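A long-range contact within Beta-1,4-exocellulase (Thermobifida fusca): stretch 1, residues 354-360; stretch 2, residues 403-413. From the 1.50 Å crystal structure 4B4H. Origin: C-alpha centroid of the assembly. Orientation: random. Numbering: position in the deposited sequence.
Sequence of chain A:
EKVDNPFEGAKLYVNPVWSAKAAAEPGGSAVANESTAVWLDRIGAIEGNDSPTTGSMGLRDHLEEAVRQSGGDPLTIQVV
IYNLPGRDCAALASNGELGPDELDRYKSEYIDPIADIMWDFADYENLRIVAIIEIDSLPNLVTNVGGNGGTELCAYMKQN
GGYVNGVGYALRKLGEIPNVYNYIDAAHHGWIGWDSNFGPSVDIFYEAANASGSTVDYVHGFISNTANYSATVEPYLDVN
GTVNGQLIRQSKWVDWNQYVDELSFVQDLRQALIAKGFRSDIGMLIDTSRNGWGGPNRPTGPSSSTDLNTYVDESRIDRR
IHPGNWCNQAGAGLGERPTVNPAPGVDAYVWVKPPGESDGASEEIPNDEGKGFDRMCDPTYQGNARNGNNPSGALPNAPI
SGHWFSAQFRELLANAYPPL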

# COMPACT_ATOMS: atom_id res chain seq x y z
N PRO A 354 3.88 7.71 4.05
CA PRO A 354 4.42 9.07 4.06
C PRO A 354 5.89 9.11 3.62
O PRO A 354 6.74 8.56 4.29
CB PRO A 354 4.27 9.50 5.53
CG PRO A 354 3.55 8.37 6.23
CD PRO A 354 3.82 7.14 5.40
N PRO A 355 6.18 9.76 2.48
CA PRO A 355 7.54 9.70 1.93
C PRO A 355 8.60 10.29 2.86
O PRO A 355 8.38 11.33 3.49
CB PRO A 355 7.44 10.56 0.67
CG PRO A 355 6.00 10.68 0.37
CD PRO A 355 5.31 10.64 1.69
N GLY A 356 9.75 9.62 2.95
CA GLY A 356 10.80 10.04 3.86
C GLY A 356 10.83 9.13 5.08
O GLY A 356 11.85 8.99 5.73
N GLU A 357 9.70 8.51 5.38
CA GLU A 357 9.70 7.49 6.41
C GLU A 357 10.22 6.18 5.87
O GLU A 357 9.72 5.65 4.86
CB GLU A 357 8.33 7.33 7.03
CG GLU A 357 7.97 8.52 7.90
CD GLU A 357 6.51 8.59 8.31
OE1 GLU A 357 5.83 7.54 8.34
OE2 GLU A 357 6.08 9.70 8.64
N SER A 358 11.21 5.62 6.57
CA SER A 358 11.87 4.39 6.16
C SER A 358 10.87 3.24 6.14
O SER A 358 9.88 3.25 6.89
CB SER A 358 13.00 4.02 7.12
OG SER A 358 13.59 2.80 6.73
N ASP A 359 11.15 2.28 5.26
CA ASP A 359 10.44 1.02 5.14
C ASP A 359 10.93 -0.04 6.13
O ASP A 359 10.23 -1.02 6.37
CB ASP A 359 10.59 0.47 3.71
CG ASP A 359 9.79 1.26 2.69
OD1 ASP A 359 8.65 1.66 3.00
OD2 ASP A 359 10.28 1.45 1.56
N GLY A 360 12.13 0.18 6.69
CA GLY A 360 12.80 -0.79 7.56
C GLY A 360 14.29 -0.54 7.63
O GLY A 360 14.84 0.19 6.81
N HIS A 403 11.00 5.70 10.81
CA HIS A 403 11.95 6.73 11.22
C HIS A 403 12.36 7.52 10.02
O HIS A 403 12.37 7.01 8.92
CB HIS A 403 13.18 6.09 11.86
CG HIS A 403 12.98 5.66 13.29
ND1 HIS A 403 13.97 5.71 14.20
CD2 HIS A 403 11.85 5.18 13.96
CE1 HIS A 403 13.51 5.27 15.39
NE2 HIS A 403 12.21 4.95 15.24
N TRP A 404 12.70 8.78 10.23
CA TRP A 404 13.02 9.66 9.13
C TRP A 404 14.26 9.23 8.38
O TRP A 404 15.30 8.95 8.99
CB TRP A 404 13.16 11.10 9.61
CG TRP A 404 13.10 12.04 8.45
CD1 TRP A 404 14.14 12.76 7.88
CD2 TRP A 404 11.93 12.32 7.61
NE1 TRP A 404 13.70 13.47 6.80
CE2 TRP A 404 12.38 13.25 6.58
CE3 TRP A 404 10.60 11.91 7.61
CZ2 TRP A 404 11.52 13.75 5.62
CZ3 TRP A 404 9.74 12.41 6.64
CH2 TRP A 404 10.19 13.32 5.67
N PHE A 405 14.17 9.17 7.05
CA PHE A 405 15.28 8.70 6.20
C PHE A 405 15.64 9.82 5.22
O PHE A 405 15.04 9.91 4.15
CB PHE A 405 14.84 7.43 5.47
CG PHE A 405 15.95 6.66 4.79
CD1 PHE A 405 17.29 7.01 4.90
CD2 PHE A 405 15.63 5.54 4.02
CE1 PHE A 405 18.28 6.27 4.25
CE2 PHE A 405 16.60 4.80 3.38
CZ PHE A 405 17.94 5.16 3.49
N SER A 406 16.59 10.67 5.61
CA SER A 406 16.87 11.91 4.89
C SER A 406 17.45 11.69 3.49
O SER A 406 16.99 12.28 2.50
CB SER A 406 17.76 12.85 5.71
OG SER A 406 17.83 14.13 5.10
N ALA A 407 18.48 10.85 3.40
CA ALA A 407 19.00 10.44 2.10
C ALA A 407 17.88 10.00 1.14
O ALA A 407 17.84 10.44 -0.01
CB ALA A 407 20.07 9.37 2.26
N GLN A 408 16.95 9.18 1.63
CA GLN A 408 15.83 8.74 0.80
C GLN A 408 14.86 9.86 0.45
O GLN A 408 14.35 9.90 -0.67
CB GLN A 408 15.08 7.59 1.47
CG GLN A 408 14.14 6.82 0.55
CD GLN A 408 13.08 6.04 1.31
OE1 GLN A 408 12.67 6.42 2.40
NE2 GLN A 408 12.63 4.94 0.71
N PHE A 409 14.58 10.75 1.40
CA PHE A 409 13.68 11.87 1.09
C PHE A 409 14.27 12.80 0.01
O PHE A 409 13.58 13.17 -0.94
CB PHE A 409 13.26 12.65 2.33
CG PHE A 409 12.30 13.77 2.03
CD1 PHE A 409 10.91 13.54 2.04
CD2 PHE A 409 12.77 15.05 1.75
CE1 PHE A 409 10.03 14.58 1.77
CE2 PHE A 409 11.88 16.08 1.46
CZ PHE A 409 10.52 15.84 1.48
N ARG A 410 15.53 13.18 0.17
CA ARG A 410 16.20 14.00 -0.85
C ARG A 410 16.16 13.37 -2.24
O ARG A 410 15.92 14.06 -3.24
CB ARG A 410 17.65 14.32 -0.45
CG ARG A 410 17.76 15.25 0.73
CD ARG A 410 19.13 15.19 1.36
NE ARG A 410 20.20 15.71 0.50
CZ ARG A 410 21.45 15.23 0.48
NH1 ARG A 410 21.78 14.20 1.26
NH2 ARG A 410 22.36 15.77 -0.31
N GLU A 411 16.41 12.07 -2.33
CA GLU A 411 16.33 11.33 -3.58
C GLU A 411 14.92 11.27 -4.13
O GLU A 411 14.68 11.56 -5.31
CB GLU A 411 16.87 9.91 -3.43
CG GLU A 411 16.92 9.17 -4.75
CD GLU A 411 17.63 7.84 -4.67
OE1 GLU A 411 17.08 6.89 -4.05
OE2 GLU A 411 18.73 7.73 -5.24
N LEU A 412 13.97 10.91 -3.27
CA LEU A 412 12.56 10.89 -3.66
C LEU A 412 12.15 12.24 -4.20
O LEU A 412 11.46 12.31 -5.20
CB LEU A 412 11.64 10.48 -2.51
CG LEU A 412 11.67 9.01 -2.05
CD1 LEU A 412 10.98 8.81 -0.71
CD2 LEU A 412 11.11 8.03 -3.08
N LEU A 413 12.59 13.29 -3.51
CA LEU A 413 12.26 14.65 -3.87
C LEU A 413 12.86 15.05 -5.22
O LEU A 413 12.17 15.66 -6.02
CB LEU A 413 12.70 15.62 -2.78
CG LEU A 413 12.23 17.07 -2.90
CD1 LEU A 413 10.76 17.16 -2.53
CD2 LEU A 413 13.05 17.97 -2.00
O HOH W 1 9.95 6.92 2.44

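The most striking feature of this contact is Gly356, whose bare alpha carbon is packed against two aromatic side chains, the face of the Trp404 ring and the edge of the Phe409 ring. Its CA lies 3.9 Å from the centroid of the six-membered ring of Trp404, 18° off the ring normal, so a C-H group rests on the indole face in a CH-pi interaction. The same atom sits near the plane of the Phe409 ring, at its edge, with Gly356 CA 3.9 Å from Phe409 CB. No room is left for a side chain: an ideally placed CB would come within 2.3 Å of Trp404 CH2, a clash, and 3.0 Å from Phe409 CD1. The backbone demands glycine independently, because at phi 104° and psi -25° a CB would also be jammed against the carbonyl oxygen of Pro355. These angles belong to a type II turn from Pro354 to Glu357, closed by a hydrogen bond from Glu357 N to Pro354 O (3.2 Å).

Just beyond this point the two backbones join through a single beta bridge between Glu357 and Trp404. Phe405 N donates to Gly356 O at 2.7 Å, and Ser358 N donates to His403 O at 3.0 Å; the second bond is the straighter, with an angle at hydrogen of 170° against 148°. Both bonds use the neighbours of the bridged pair, and the CA-to-CB bonds of Glu357 and Trp404 point away from the other stretch. The end of the indole nevertheless comes nearer, bringing Trp404 CE3 to 4.3 Å from Glu357 CG and Trp404 CH2 to 3.5 Å from Pro355 O.

Phe405 links this bridge to the helix that follows. It occupies the N-cap position, and while its N is bonded to Gly356 O, its own carbonyl O accepts from Phe409 N (2.9 Å) in the first helical turn. In the helix, the CA-to-CB bonds of Gln408 and Leu412 point toward the other stretch. Leu412 CD1 makes an apolar contact with Pro355 CB at 4.2 Å and approaches Gly356 N to 3.9 Å.

Gln408 engages the loop through water. Water 1 accepts from Gly356 N (2.8 Å) and donates to Glu357 O (2.7 Å) and to Gln408 OE1 (2.8 Å), so one molecule satisfies two backbone groups and ties them to the helix. Direct approaches are longer, with Gln408 OE1 3.9 Å from Glu357 O. Farther along, Ser358 OG accepts from Gly360 N (3.0 Å), a local bond within the loop as it leaves the contact.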